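Local coordinates for protein glucoamylase (Thermoanaerobacterium thermosaccharolyticum, PDB 1LF6) that hydrolyses terminal alpha-1,4-linked glucose units from the non-reducing ends of glucan chains, probably releasing beta-D-glucose, at residues A[20-25]-A[201-206]. Numbering follows the deposited sequence.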
# COMPACT_ATOMS: atom_id res chain seq x y z
N ILE A 20 27.15 -0.83 30.58
CA ILE A 20 28.03 -1.38 29.55
C ILE A 20 27.57 -0.98 28.15
O ILE A 20 26.45 -1.28 27.74
CB ILE A 20 28.06 -2.92 29.64
CG1 ILE A 20 28.24 -3.36 31.09
CG2 ILE A 20 29.20 -3.47 28.79
CD1 ILE A 20 27.57 -4.68 31.42
N SER A 21 28.44 -0.30 27.42
CA SER A 21 28.12 0.13 26.06
C SER A 21 28.58 -0.90 25.05
O SER A 21 29.59 -1.58 25.25
CB SER A 21 28.78 1.48 25.76
OG SER A 21 28.34 2.47 26.66
N ALA A 22 27.83 -1.03 23.96
CA ALA A 22 28.17 -1.97 22.90
C ALA A 22 29.50 -1.52 22.28
O ALA A 22 29.85 -0.34 22.34
CB ALA A 22 27.07 -2.00 21.85
N VAL A 23 30.23 -2.46 21.69
CA VAL A 23 31.52 -2.14 21.09
C VAL A 23 31.60 -2.44 19.60
O VAL A 23 30.81 -3.22 19.06
CB VAL A 23 32.66 -2.93 21.79
CG1 VAL A 23 32.77 -2.49 23.24
CG2 VAL A 23 32.38 -4.42 21.71
N ASN A 24 32.56 -1.80 18.94
CA ASN A 24 32.79 -1.99 17.51
C ASN A 24 31.60 -1.62 16.63
O ASN A 24 31.22 -2.38 15.74
CB ASN A 24 33.20 -3.44 17.23
CG ASN A 24 34.40 -3.87 18.05
OD1 ASN A 24 35.45 -3.22 18.02
ND2 ASN A 24 34.26 -4.97 18.78
N GLY A 25 31.01 -0.46 16.88
CA GLY A 25 29.88 -0.02 16.09
C GLY A 25 30.38 0.57 14.78
O GLY A 25 31.56 0.46 14.47
N ILE A 201 21.71 -4.58 23.74
CA ILE A 201 21.57 -3.72 22.58
C ILE A 201 22.90 -3.76 21.83
O ILE A 201 23.88 -3.15 22.26
CB ILE A 201 21.26 -2.28 23.00
CG1 ILE A 201 20.01 -2.28 23.89
CG2 ILE A 201 21.04 -1.40 21.77
CD1 ILE A 201 19.70 -0.95 24.53
N GLY A 202 22.93 -4.50 20.73
CA GLY A 202 24.16 -4.62 19.96
C GLY A 202 24.09 -4.08 18.54
O GLY A 202 23.04 -3.64 18.09
N TYR A 203 25.22 -4.12 17.85
CA TYR A 203 25.31 -3.63 16.48
C TYR A 203 25.03 -4.72 15.46
O TYR A 203 25.55 -5.83 15.57
CB TYR A 203 26.69 -3.02 16.25
CG TYR A 203 26.89 -1.75 17.04
CD1 TYR A 203 26.13 -0.62 16.76
CD2 TYR A 203 27.81 -1.70 18.09
CE1 TYR A 203 26.28 0.54 17.51
CE2 TYR A 203 27.96 -0.54 18.84
CZ TYR A 203 27.19 0.58 18.55
OH TYR A 203 27.32 1.72 19.29
N TYR A 204 24.21 -4.39 14.47
CA TYR A 204 23.81 -5.33 13.42
C TYR A 204 25.00 -6.02 12.75
O TYR A 204 25.90 -5.37 12.22
CB TYR A 204 22.96 -4.61 12.37
CG TYR A 204 22.44 -5.50 11.26
CD1 TYR A 204 21.80 -6.70 11.55
CD2 TYR A 204 22.60 -5.14 9.92
CE1 TYR A 204 21.32 -7.53 10.54
CE2 TYR A 204 22.12 -5.96 8.90
CZ TYR A 204 21.48 -7.15 9.22
OH TYR A 204 21.01 -7.97 8.21
N LYS A 205 24.96 -7.36 12.76
CA LYS A 205 26.00 -8.19 12.16
C LYS A 205 27.37 -8.09 12.84
O LYS A 205 28.37 -8.54 12.30
CB LYS A 205 26.14 -7.90 10.67
CG LYS A 205 25.00 -8.44 9.83
CD LYS A 205 25.21 -8.19 8.35
CE LYS A 205 24.08 -8.78 7.52
NZ LYS A 205 24.23 -8.51 6.07
N VAL A 206 27.39 -7.50 14.03
CA VAL A 206 28.64 -7.35 14.78
C VAL A 206 28.52 -8.11 16.10
O VAL A 206 29.15 -9.15 16.29
CB VAL A 206 28.96 -5.87 15.07
CG1 VAL A 206 30.29 -5.76 15.80
CG2 VAL A 206 29.00 -5.09 13.77
O HOH W 1 27.79 1.83 22.25
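Gly25 lies over the ring of Tyr203 in a CH-pi contact that joins an irregular N-terminal loop to an outermost strand of the antiparallel beta-sheet domain, the beta-sandwich that precedes the (alpha/alpha) barrel of this family GH15 enzyme. Gly25 CA sits 3.4 Å from the ring centroid, 14° off the ring normal. Tyr203, at the end of strand 198-203, points its CB toward the loop, and CG lies anti to the carbonyl carbon, beside the backbone N (chi1 -68°). The loop meets the ring over one face, at its edge and obliquely: Ala22 CB makes the oblique approach, 3.5 Å from CE2, while Val23 O stands at the edge, near the ring plane, 3.5 Å from CD2. Ala22 CB also rests on the strand backbone, 3.4 Å from Ile201 O, with Ala226 of strand 225-228, which belongs to the other sheet, touching both Ala22 and Tyr203.

Packing is tight around the buried Tyr203; the Asn24-Val206 end is looser, and Asn24 is exposed. There Val206, beyond the strand, reaches the loop mainly with CG1, which is anti to the backbone N (chi1 -178°) and lies 3.5 Å from Asn24 O; its approach to Asn24 CB is wider, at 4.0 Å. No direct hydrogen bond spans the two segments, but Asn207 links them from just outside, receiving Tyr203 N on OD1 and giving an ND2 hydrogen bond to Val23 O. Tyr203 OH is bonded to Arg227 N and also reaches the loop through one water, which accepts from OH at 3.0 Å and donates to Ala22 O.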